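Local coordinates for protein HhaI Restriction Endonuclease (Haemophilus parahaemolyticus, PDB 6UKF) that cuts double-stranded DNA as a type II restriction endonuclease, recognising the short palindromic sequence GCGC, at residues A[126-131]-A[136-141]; A[83-88]-A[230-235]; A[74-79]-A[114-119]. All blocks are in the same frame, centred on the assembly; numbering follows the deposited sequence. Where two conformers were deposited one is given.

The loop of interaction 3 holds the DNA backbone directly; the strand of interaction 2 also borders the DNA, and interaction 1 stays farther off. Interactions 2 and 3, with centres about 10 Å apart, meet where Phe232 CE1 packs 3.3 Å from Trp116 CE3, which ties strand 228-236 to helix 110-123. That helix runs on to strand 126-132 of interaction 1, centred about 18 Å from the centre of interaction 3; the two meet where Ile141 O packs 3.5 Å from Lys118 CE. Interactions 1 and 2 do not touch. The nearest DNA atom is about 4 Å from interaction 2 and about 7 Å from interaction 1, and the calcium ion lies about 7 Å from the Phe232 side chain.

Interaction 1 of 3, residues A[126-131]-A[136-141]; sequences VKFFIT and FIIFPI
Phe129 lays its CB over one face of the Phe139 ring, 3.4 Å from CZ and nearer the rim than the middle, in a CH-pi contact across a beta hairpin of strands 126-132 and 136-140. These two residues form a hydrogen-bonded antiparallel pair, as do Thr131 and Ile137. Phe139 reaches this spot because its CG stands between backbone N and carbonyl carbon (chi1 64°), which swings the ring toward its partner strand. The ring planes are only 13° apart, yet their centroids sit 5.8 Å from each other and scarcely overlap. Phe129 CE1 meets Ile141 CD1 at 3.7 Å.

The other face of the sheet carries Phe128, Ile130, Ile138 and Pro140. The Phe128 ring slants across the proline, CE2 3.7 Å from Pro140 CB, while Ile130 and Ile138 run alongside each other; helices 242-255 and 3-18 pack over this face. Strand 43-47, which with the residue after it carries Glu46-Ala-Lys48, a run consistent with the ExK of PD-(D/E)XK nucleases, borders 126-132 on its far side. Lys48 O accepts the hydroxyl of Thr131. With that OG1 trans to the backbone N (chi1 -174°), the methyl is left for the hairpin, and Thr131 CG2 rests 3.9 Å from Ile137 CB.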
loop_
_atom_site.group_PDB
_atom_site.type_symbol
_atom_site.label_atom_id
_atom_site.label_comp_id
_atom_site.label_asym_id
_atom_site.label_seq_id
_atom_site.Cartn_x
_atom_site.Cartn_y
_atom_site.Cartn_z
ATOM N N VAL A 126 3.611 13.603 4.752
ATOM C CA VAL A 126 3.546 12.707 5.899
ATOM C C VAL A 126 4.724 13.053 6.799
ATOM O O VAL A 126 5.881 12.813 6.444
ATOM C CB VAL A 126 3.582 11.237 5.471
ATOM C CG1 VAL A 126 3.734 10.330 6.693
ATOM C CG2 VAL A 126 2.328 10.886 4.698
ATOM N N LYS A 127 4.426 13.625 7.965
ATOM C CA LYS A 127 5.453 14.069 8.895
ATOM C C LYS A 127 5.681 13.095 10.040
ATOM O O LYS A 127 6.750 13.132 10.659
ATOM C CB LYS A 127 5.078 15.432 9.493
ATOM C CG LYS A 127 5.226 16.629 8.558
ATOM C CD LYS A 127 4.969 17.921 9.322
ATOM C CE LYS A 127 4.712 19.107 8.402
ATOM N NZ LYS A 127 5.962 19.650 7.798
ATOM N N PHE A 128 4.704 12.241 10.340
ATOM C CA PHE A 128 4.801 11.309 11.449
ATOM C C PHE A 128 4.206 9.973 11.042
ATOM O O PHE A 128 3.345 9.896 10.161
ATOM C CB PHE A 128 4.056 11.824 12.689
ATOM C CG PHE A 128 4.740 12.973 13.362
ATOM C CD1 PHE A 128 4.555 14.268 12.909
ATOM C CD2 PHE A 128 5.583 12.759 14.439
ATOM C CE1 PHE A 128 5.197 15.329 13.519
ATOM C CE2 PHE A 128 6.227 13.817 15.052
ATOM C CZ PHE A 128 6.034 15.102 14.591
ATOM N N PHE A 129 4.695 8.925 11.692
ATOM C CA PHE A 129 4.124 7.592 11.625
ATOM C C PHE A 129 3.590 7.225 13.003
ATOM O O PHE A 129 4.097 7.690 14.028
ATOM C CB PHE A 129 5.186 6.562 11.221
ATOM C CG PHE A 129 5.412 6.455 9.733
ATOM C CD1 PHE A 129 5.884 7.533 9.002
ATOM C CD2 PHE A 129 5.168 5.263 9.069
ATOM C CE1 PHE A 129 6.092 7.426 7.637
ATOM C CE2 PHE A 129 5.378 5.152 7.708
ATOM C CZ PHE A 129 5.840 6.234 6.992
ATOM N N ILE A 130 2.559 6.387 13.018
ATOM C CA ILE A 130 2.054 5.787 14.245
ATOM C C ILE A 130 2.004 4.279 14.051
ATOM O O ILE A 130 1.579 3.790 12.997
ATOM C CB ILE A 130 0.684 6.357 14.667
ATOM C CG1 ILE A 130 0.235 5.740 15.997
ATOM C CG2 ILE A 130 -0.362 6.148 13.578
ATOM C CD1 ILE A 130 -0.922 6.466 16.645
ATOM N N THR A 131 2.475 3.546 15.051
ATOM C CA THR A 131 2.422 2.095 15.051
ATOM C C THR A 131 2.165 1.655 16.486
ATOM O O THR A 131 1.895 2.476 17.367
ATOM C CB THR A 131 3.695 1.508 14.419
ATOM O OG1 THR A 131 3.558 0.089 14.291
ATOM C CG2 THR A 131 4.927 1.819 15.256
ATOM N N PHE A 136 1.206 2.456 21.892
ATOM C CA PHE A 136 1.288 3.276 20.693
ATOM C C PHE A 136 2.634 3.979 20.623
ATOM O O PHE A 136 3.171 4.442 21.634
ATOM C CB PHE A 136 0.153 4.294 20.657
ATOM C CG PHE A 136 -1.173 3.689 20.321
ATOM C CD1 PHE A 136 -1.481 3.357 19.013
ATOM C CD2 PHE A 136 -2.106 3.439 21.309
ATOM C CE1 PHE A 136 -2.695 2.793 18.698
ATOM C CE2 PHE A 136 -3.326 2.874 20.999
ATOM C CZ PHE A 136 -3.620 2.554 19.693
ATOM N N ILE A 137 3.173 4.048 19.412
ATOM C CA ILE A 137 4.470 4.647 19.135
ATOM C C ILE A 137 4.262 5.652 18.014
ATOM O O ILE A 137 3.784 5.287 16.934
ATOM C CB ILE A 137 5.494 3.579 18.720
ATOM C CG1 ILE A 137 5.716 2.584 19.864
ATOM C CG2 ILE A 137 6.797 4.231 18.303
ATOM C CD1 ILE A 137 6.366 1.289 19.436
ATOM N N ILE A 138 4.604 6.912 18.268
ATOM C CA ILE A 138 4.451 7.991 17.300
ATOM C C ILE A 138 5.820 8.618 17.097
ATOM O O ILE A 138 6.492 8.972 18.071
ATOM C CB ILE A 138 3.450 9.052 17.793
ATOM C CG1 ILE A 138 2.084 8.417 18.071
ATOM C CG2 ILE A 138 3.330 10.176 16.771
ATOM C CD1 ILE A 138 1.128 9.329 18.804
ATOM N N PHE A 139 6.232 8.770 15.842
ATOM C CA PHE A 139 7.570 9.285 15.601
ATOM C C PHE A 139 7.625 10.074 14.305
ATOM O O PHE A 139 6.868 9.792 13.368
ATOM C CB PHE A 139 8.621 8.163 15.589
ATOM C CG PHE A 139 8.442 7.164 14.483
ATOM C CD1 PHE A 139 8.996 7.386 13.235
ATOM C CD2 PHE A 139 7.740 5.991 14.699
ATOM C CE1 PHE A 139 8.842 6.464 12.218
ATOM C CE2 PHE A 139 7.585 5.064 13.688
ATOM C CZ PHE A 139 8.139 5.300 12.446
ATOM N N PRO A 140 8.517 11.056 14.220
ATOM C CA PRO A 140 8.654 11.841 12.993
ATOM C C PRO A 140 9.430 11.082 11.930
ATOM O O PRO A 140 10.311 10.272 12.226
ATOM C CB PRO A 140 9.445 13.067 13.464
ATOM C CG PRO A 140 10.287 12.546 14.573
ATOM C CD PRO A 140 9.458 11.502 15.266
ATOM N N ILE A 141 9.098 11.378 10.670
ATOM C CA ILE A 141 9.691 10.673 9.533
ATOM C C ILE A 141 11.213 10.725 9.560
ATOM O O ILE A 141 11.880 9.768 9.151
ATOM C CB ILE A 141 9.090 11.215 8.212
ATOM C CG1 ILE A 141 9.649 10.486 6.986
ATOM C CG2 ILE A 141 9.325 12.719 8.068
ATOM C CD1 ILE A 141 9.426 8.996 6.985
#

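Interaction 2 of 3, residues A[83-88]-A[230-235]; sequences QKIMQF and VIFSIS
Val230 is the first residue of 230-235 to meet helix 80-91, and it does so through Ile85. Its CB points at the helix, and with CG1 trans to the backbone N (chi1 174°) the other methyl, CG2, is the one that extends to the contact, 4.2 Å from the CG2 branch of Ile85. The two branched side chains pass at a slant and touch loosely, methyl against methyl. Val230 also touches Phe57 and Leu59 of strand 51-62 and Cys152 of strand 148-156.

Ile231 turns to the opposite face of the sheet, where it packs on a cytosine base of the bound DNA. Its backbone pairs with Thr153. This is the central strand of a five-stranded antiparallel sheet, with 51-62 on one side and 148-156 on the other; one face looks to the DNA and the other is roofed by helices 80-91 and 110-123.

Phe232 brings the strand back to the helical face. Its ring reaches out to meet Ile85 coming from the opposite direction, and the longer branch of the isoleucine, extended at chi2 (167°), arrives at the ring's edge, near its plane: Ile85 CD1 is 3.8 Å from Phe232 CZ and 4.2 Å from CE2. Val112 and Phe113 of helix 110-123 pack against the same isoleucine.

Beyond the helix, the backbone of Ser233 pairs with Ser151, which like Thr153 belongs to the calcium site. Ile234 then packs on Phe148, and its CG2 comes within 4.3 Å of Ile117 CD1.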
loop_
_atom_site.group_PDB
_atom_site.type_symbol
_atom_site.label_atom_id
_atom_site.label_comp_id
_atom_site.label_asym_id
_atom_site.label_seq_id
_atom_site.Cartn_x
_atom_site.Cartn_y
_atom_site.Cartn_z
ATOM N N GLN A 83 17.507 6.498 -7.843
ATOM C CA GLN A 83 18.560 6.348 -8.841
ATOM C C GLN A 83 19.585 5.305 -8.417
ATOM O O GLN A 83 20.058 4.519 -9.246
ATOM C CB GLN A 83 19.216 7.705 -9.110
ATOM C CG GLN A 83 18.444 8.535 -10.122
ATOM C CD GLN A 83 18.710 10.022 -10.021
ATOM O OE1 GLN A 83 19.461 10.481 -9.162
ATOM N NE2 GLN A 83 18.085 10.789 -10.905
ATOM N N LYS A 84 19.941 5.276 -7.130
ATOM C CA LYS A 84 20.878 4.262 -6.657
ATOM C C LYS A 84 20.311 2.861 -6.856
ATOM O O LYS A 84 21.031 1.943 -7.267
ATOM C CB LYS A 84 21.208 4.486 -5.182
ATOM C CG LYS A 84 21.968 5.769 -4.882
ATOM C CD LYS A 84 22.178 5.934 -3.385
ATOM C CE LYS A 84 22.579 7.354 -3.023
ATOM N NZ LYS A 84 23.758 7.833 -3.794
ATOM N N ILE A 85 19.022 2.681 -6.570
ATOM C CA ILE A 85 18.391 1.376 -6.745
ATOM C C ILE A 85 18.378 0.989 -8.217
ATOM O O ILE A 85 18.742 -0.133 -8.588
ATOM C CB ILE A 85 16.973 1.387 -6.145
ATOM C CG1 ILE A 85 17.041 1.583 -4.627
ATOM C CG2 ILE A 85 16.234 0.103 -6.502
ATOM C CD1 ILE A 85 15.708 1.915 -3.997
ATOM N N MET A 86 17.941 1.913 -9.077
ATOM C CA MET A 86 17.906 1.632 -10.508
ATOM C C MET A 86 19.296 1.328 -11.042
ATOM O O MET A 86 19.471 0.421 -11.864
ATOM C CB MET A 86 17.318 2.827 -11.253
ATOM C CG MET A 86 15.844 3.034 -11.006
ATOM S SD MET A 86 15.213 4.529 -11.782
ATOM C CE MET A 86 15.596 4.232 -13.507
ATOM N N GLN A 87 20.296 2.089 -10.599
ATOM C CA GLN A 87 21.660 1.856 -11.054
ATOM C C GLN A 87 22.133 0.467 -10.650
ATOM O O GLN A 87 22.710 -0.266 -11.461
ATOM C CB GLN A 87 22.576 2.932 -10.478
ATOM C CG GLN A 87 24.050 2.695 -10.720
ATOM C CD GLN A 87 24.898 3.831 -10.205
ATOM O OE1 GLN A 87 24.550 5.002 -10.359
ATOM N NE2 GLN A 87 26.015 3.492 -9.581
ATOM N N PHE A 88 21.891 0.081 -9.397
ATOM C CA PHE A 88 22.309 -1.243 -8.957
ATOM C C PHE A 88 21.634 -2.330 -9.785
ATOM O O PHE A 88 22.285 -3.275 -10.244
ATOM C CB PHE A 88 22.005 -1.447 -7.476
ATOM C CG PHE A 88 22.358 -2.817 -6.993
ATOM C CD1 PHE A 88 21.436 -3.848 -7.052
ATOM C CD2 PHE A 88 23.631 -3.090 -6.521
ATOM C CE1 PHE A 88 21.769 -5.117 -6.634
ATOM C CE2 PHE A 88 23.969 -4.358 -6.098
ATOM C CZ PHE A 88 23.036 -5.373 -6.152
ATOM N N VAL A 230 9.716 -2.163 -7.629
ATOM C CA VAL A 230 10.496 -2.080 -6.407
ATOM C C VAL A 230 9.535 -1.730 -5.285
ATOM O O VAL A 230 8.715 -0.815 -5.422
ATOM C CB VAL A 230 11.585 -1.011 -6.561
ATOM C CG1 VAL A 230 12.326 -0.808 -5.259
ATOM C CG2 VAL A 230 12.544 -1.397 -7.678
ATOM N N ILE A 231 9.598 -2.471 -4.186
ATOM C CA ILE A 231 8.633 -2.296 -3.104
ATOM C C ILE A 231 9.330 -2.571 -1.781
ATOM O O ILE A 231 10.148 -3.488 -1.668
ATOM C CB ILE A 231 7.373 -3.159 -3.339
ATOM C CG1 ILE A 231 6.356 -2.954 -2.216
ATOM C CG2 ILE A 231 7.738 -4.633 -3.496
ATOM C CD1 ILE A 231 4.960 -3.362 -2.606
ATOM N N PHE A 232 9.009 -1.755 -0.785
ATOM C CA PHE A 232 9.700 -1.766 0.494
ATOM C C PHE A 232 8.867 -2.472 1.549
ATOM O O PHE A 232 7.650 -2.288 1.625
ATOM C CB PHE A 232 10.006 -0.333 0.924
ATOM C CG PHE A 232 10.880 0.392 -0.049
ATOM C CD1 PHE A 232 10.331 1.148 -1.068
ATOM C CD2 PHE A 232 12.257 0.262 0.014
ATOM C CE1 PHE A 232 11.138 1.791 -1.986
ATOM C CE2 PHE A 232 13.069 0.907 -0.902
ATOM C CZ PHE A 232 12.507 1.672 -1.902
ATOM N N SER A 233 9.535 -3.290 2.354
ATOM C CA SER A 233 8.924 -3.959 3.489
ATOM C C SER A 233 9.587 -3.465 4.764
ATOM O O SER A 233 10.795 -3.208 4.792
ATOM C CB SER A 233 9.078 -5.475 3.383
ATOM O OG SER A 233 8.294 -5.978 2.318
ATOM N N ILE A 234 8.790 -3.323 5.816
ATOM C CA ILE A 234 9.282 -2.819 7.087
ATOM C C ILE A 234 8.825 -3.743 8.202
ATOM O O ILE A 234 7.743 -4.338 8.145
ATOM C CB ILE A 234 8.853 -1.354 7.346
ATOM C CG1 ILE A 234 7.336 -1.234 7.510
ATOM C CG2 ILE A 234 9.351 -0.466 6.214
ATOM C CD1 ILE A 234 6.874 0.180 7.840
ATOM N N SER A 235 9.674 -3.876 9.220
ATOM C CA SER A 235 9.373 -4.680 10.394
ATOM C C SER A 235 9.765 -3.884 11.629
ATOM O O SER A 235 10.915 -3.449 11.748
ATOM C CB SER A 235 10.137 -6.004 10.355
ATOM O OG SER A 235 9.744 -6.846 11.423
#

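Interaction 3 of 3, residues A[74-79]-A[114-119]. With nucleotides of chain B; nucleotides of chain C.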
loop_
_atom_site.group_PDB
_atom_site.type_symbol
_atom_site.label_atom_id
_atom_site.label_comp_id
_atom_site.label_asym_id
_atom_site.label_seq_id
_atom_site.Cartn_x
_atom_site.Cartn_y
_atom_site.Cartn_z
ATOM N N ASN A 74 4.431 6.214 -13.061
ATOM C CA ASN A 74 4.599 6.229 -11.616
ATOM C C ASN A 74 4.101 7.553 -11.040
ATOM O O ASN A 74 4.039 8.577 -11.725
ATOM C CB ASN A 74 6.066 6.030 -11.246
ATOM C CG ASN A 74 6.507 4.588 -11.370
ATOM O OD1 ASN A 74 5.700 3.664 -11.255
ATOM N ND2 ASN A 74 7.799 4.384 -11.594
ATOM N N LYS A 75 3.768 7.526 -9.751
ATOM C CA LYS A 75 3.148 8.661 -9.082
ATOM C C LYS A 75 4.100 9.402 -8.148
ATOM O O LYS A 75 3.653 10.260 -7.381
ATOM C CB LYS A 75 1.903 8.208 -8.316
ATOM C CG LYS A 75 0.895 7.436 -9.156
ATOM C CD LYS A 75 0.507 8.201 -10.409
ATOM C CE LYS A 75 -0.638 7.527 -11.141
ATOM N NZ LYS A 75 -1.037 8.296 -12.348
ATOM N N SER A 76 5.394 9.094 -8.193
ATOM C CA SER A 76 6.398 9.866 -7.476
ATOM C C SER A 76 7.614 10.008 -8.377
ATOM O O SER A 76 7.860 9.165 -9.243
ATOM C CB SER A 76 6.808 9.209 -6.150
ATOM O OG SER A 76 7.536 8.015 -6.370
ATOM N N GLU A 77 8.373 11.075 -8.168
ATOM C CA GLU A 77 9.483 11.376 -9.053
ATOM C C GLU A 77 10.751 10.667 -8.597
ATOM O O GLU A 77 10.904 10.283 -7.436
ATOM C CB GLU A 77 9.730 12.883 -9.132
ATOM C CG GLU A 77 10.216 13.516 -7.832
ATOM C CD GLU A 77 10.394 15.031 -7.918
ATOM O OE1 GLU A 77 11.100 15.547 -7.119
ATOM O OE2 GLU A 77 9.777 15.725 -8.874
ATOM N N ILE A 78 11.668 10.496 -9.548
ATOM C CA ILE A 78 12.966 9.920 -9.240
ATOM C C ILE A 78 13.700 10.828 -8.265
ATOM O O ILE A 78 13.863 12.030 -8.512
ATOM C CB ILE A 78 13.761 9.735 -10.540
ATOM C CG1 ILE A 78 13.045 8.752 -11.470
ATOM C CG2 ILE A 78 15.160 9.258 -10.241
ATOM C CD1 ILE A 78 13.602 8.729 -12.876
ATOM N N ASN A 79 14.134 10.263 -7.148
ATOM C CA ASN A 79 15.045 10.912 -6.221
ATOM C C ASN A 79 16.378 10.170 -6.221
ATOM O O ASN A 79 16.518 9.120 -6.855
ATOM C CB ASN A 79 14.434 10.978 -4.812
ATOM C CG ASN A 79 14.236 9.615 -4.178
ATOM O OD1 ASN A 79 15.183 8.852 -4.013
ATOM N ND2 ASN A 79 13.003 9.323 -3.778
ATOM N N VAL A 114 15.833 3.472 3.613
ATOM C CA VAL A 114 15.299 4.413 4.591
ATOM C C VAL A 114 15.235 5.809 3.992
ATOM O O VAL A 114 14.254 6.539 4.181
ATOM C CB VAL A 114 16.142 4.386 5.879
ATOM C CG1 VAL A 114 15.743 5.541 6.795
ATOM C CG2 VAL A 114 15.980 3.053 6.583
ATOM N N ASN A 115 16.280 6.208 3.267
ATOM C CA ASN A 115 16.293 7.544 2.682
ATOM C C ASN A 115 15.249 7.681 1.583
ATOM O O ASN A 115 14.630 8.741 1.445
ATOM C CB ASN A 115 17.693 7.895 2.182
ATOM C CG ASN A 115 18.632 8.252 3.313
ATOM O OD1 ASN A 115 18.202 8.756 4.350
ATOM N ND2 ASN A 115 19.921 8.001 3.118
ATOM N N TRP A 116 15.022 6.628 0.795
ATOM C CA TRP A 116 13.921 6.679 -0.162
ATOM C C TRP A 116 12.601 6.901 0.566
ATOM O O TRP A 116 11.793 7.752 0.175
ATOM C CB TRP A 116 13.849 5.397 -1.000
ATOM C CG TRP A 116 12.799 5.503 -2.065
ATOM C CD1 TRP A 116 12.981 5.905 -3.356
ATOM C CD2 TRP A 116 11.395 5.246 -1.919
ATOM N NE1 TRP A 116 11.780 5.907 -4.024
ATOM C CE2 TRP A 116 10.791 5.505 -3.165
ATOM C CE3 TRP A 116 10.591 4.816 -0.857
ATOM C CZ2 TRP A 116 9.423 5.345 -3.378
ATOM C CZ3 TRP A 116 9.233 4.658 -1.073
ATOM C CH2 TRP A 116 8.664 4.922 -2.322
ATOM N N ILE A 117 12.372 6.135 1.634
ATOM C CA ILE A 117 11.137 6.252 2.406
ATOM C C ILE A 117 10.979 7.667 2.947
ATOM O O ILE A 117 9.901 8.269 2.865
ATOM C CB ILE A 117 11.123 5.188 3.523
ATOM C CG1 ILE A 117 10.877 3.800 2.915
ATOM C CG2 ILE A 117 10.087 5.510 4.595
ATOM C CD1 ILE A 117 11.069 2.653 3.885
ATOM N N LYS A 118 12.053 8.227 3.503
ATOM C CA LYS A 118 11.974 9.581 4.041
ATOM C C LYS A 118 11.620 10.582 2.950
ATOM O O LYS A 118 10.740 11.430 3.130
ATOM C CB LYS A 118 13.292 9.954 4.718
ATOM C CG LYS A 118 13.519 9.224 6.024
ATOM C CD LYS A 118 14.865 9.553 6.633
ATOM C CE LYS A 118 15.027 8.889 7.990
ATOM N NZ LYS A 118 16.374 9.140 8.573
ATOM N N GLU A 119 12.316 10.509 1.812
ATOM C CA GLU A 119 12.022 11.409 0.702
ATOM C C GLU A 119 10.573 11.269 0.264
ATOM O O GLU A 119 9.850 12.262 0.118
ATOM C CB GLU A 119 12.942 11.089 -0.477
ATOM C CG GLU A 119 14.404 11.440 -0.267
ATOM C CD GLU A 119 14.725 12.880 -0.625
ATOM O OE1 GLU A 119 13.977 13.480 -1.427
ATOM O OE2 GLU A 119 15.728 13.412 -0.106
ATOM P P DC B 7 3.726 3.797 -8.377
ATOM O OP1 DC B 7 4.414 5.107 -8.302
ATOM O OP2 DC B 7 4.499 2.544 -8.469
ATOM O "O5'" DC B 7 2.749 3.689 -7.118
ATOM C "C5'" DC B 7 1.943 4.810 -6.795
ATOM C "C4'" DC B 7 1.044 4.519 -5.614
ATOM O "O4'" DC B 7 0.002 3.593 -6.017
ATOM C "C3'" DC B 7 1.742 3.882 -4.404
ATOM O "O3'" DC B 7 1.343 4.574 -3.224
ATOM C "C2'" DC B 7 1.272 2.436 -4.430
ATOM C "C1'" DC B 7 -0.114 2.572 -5.058
ATOM N N1 DC B 7 -0.597 1.341 -5.717
ATOM C C2 DC B 7 -1.868 0.843 -5.409
ATOM O O2 DC B 7 -2.582 1.459 -4.602
ATOM N N3 DC B 7 -2.282 -0.300 -6.007
ATOM C C4 DC B 7 -1.481 -0.930 -6.872
ATOM N N4 DC B 7 -1.928 -2.057 -7.436
ATOM C C5 DC B 7 -0.188 -0.434 -7.197
ATOM C C6 DC B 7 0.206 0.691 -6.603
ATOM P P DG B 6 2.568 0.867 -14.474
ATOM O OP1 DG B 6 3.726 1.573 -15.060
ATOM O OP2 DG B 6 2.627 -0.598 -14.268
ATOM O "O5'" DG B 6 2.209 1.551 -13.084
ATOM C "C5'" DG B 6 1.995 2.948 -13.037
ATOM C "C4'" DG B 6 1.591 3.376 -11.646
ATOM O "O4'" DG B 6 0.257 2.875 -11.353
ATOM C "C3'" DG B 6 2.490 2.868 -10.515
ATOM O "O3'" DG B 6 2.709 3.933 -9.609
ATOM C "C2'" DG B 6 1.698 1.714 -9.909
ATOM C "C1'" DG B 6 0.267 2.188 -10.109
ATOM N N9 DG B 6 -0.741 1.140 -10.169
ATOM C C8 DG B 6 -0.677 -0.047 -10.856
ATOM N N7 DG B 6 -1.756 -0.774 -10.734
ATOM C C5 DG B 6 -2.591 -0.012 -9.920
ATOM C C6 DG B 6 -3.898 -0.278 -9.434
ATOM O O6 DG B 6 -4.606 -1.272 -9.637
ATOM N N1 DG B 6 -4.374 0.760 -8.637
ATOM C C2 DG B 6 -3.681 1.909 -8.349
ATOM N N2 DG B 6 -4.301 2.799 -7.562
ATOM N N3 DG B 6 -2.462 2.170 -8.796
ATOM C C4 DG B 6 -1.981 1.169 -9.572
ATOM P P DG C 11 -2.862 11.231 -11.784
ATOM O OP1 DG C 11 -1.557 10.967 -11.140
ATOM O OP2 DG C 11 -3.324 12.619 -11.970
ATOM O "O5'" DG C 11 -2.852 10.574 -13.228
ATOM C "C5'" DG C 11 -3.613 11.156 -14.255
ATOM C "C4'" DG C 11 -3.373 10.441 -15.571
ATOM O "O4'" DG C 11 -4.092 9.190 -15.559
ATOM C "C3'" DG C 11 -3.830 11.217 -16.792
ATOM O "O3'" DG C 11 -2.777 11.243 -17.763
ATOM C "C2'" DG C 11 -5.078 10.492 -17.286
ATOM C "C1'" DG C 11 -5.005 9.119 -16.629
ATOM N N9 DG C 11 -6.291 8.655 -16.091
ATOM C C8 DG C 11 -7.107 9.311 -15.196
ATOM N N7 DG C 11 -8.188 8.646 -14.893
ATOM C C5 DG C 11 -8.082 7.474 -15.627
ATOM C C6 DG C 11 -8.956 6.364 -15.706
ATOM O O6 DG C 11 -10.037 6.192 -15.124
ATOM N N1 DG C 11 -8.469 5.388 -16.572
ATOM C C2 DG C 11 -7.286 5.475 -17.269
ATOM N N2 DG C 11 -6.979 4.436 -18.053
ATOM N N3 DG C 11 -6.460 6.507 -17.201
ATOM C C4 DG C 11 -6.918 7.464 -16.366
HETATM O O HOH W 1 10.960 7.120 -6.640
#
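Asn79 and Trp116 meet through the amide nitrogen: ND2 lies 3.4 Å from CD1 and 3.6 Å from NE1 of the indole, a packing contact in which the amide and ring planes are 53° apart. The other end of the amide has a separate job. As N-cap of helix 80-91, Asn79 takes the N-H of Thr82 on OD1, and this bond helps fix which way the amide faces. With chi1 at 65° the amide is tucked back over its own backbone, placing OD1 at the Thr82 N-H; ND2 is left on the side of helix 110-123, 3.7 Å from Glu119 CB.

The indole N-H points past this amide to a water in the ring plane, 3.0 Å from Trp116 NE1, and that water donates a longer bond to Glu77 O. Phe232 of strand 228-236 and Tyr120 also stack on this indole.

Upstream in the same loop, Lys75 N gives a nearly straight bond (176°) to OP1 of DC7 of chain B, and Lys75 NZ reaches O5' and OP1 of DG11 of chain C, both at 3.0 Å. Helix cap, indole and water thus probably help set the loop whose main-chain N-H and ammonium group bond to the phosphate backbone of both DNA strands.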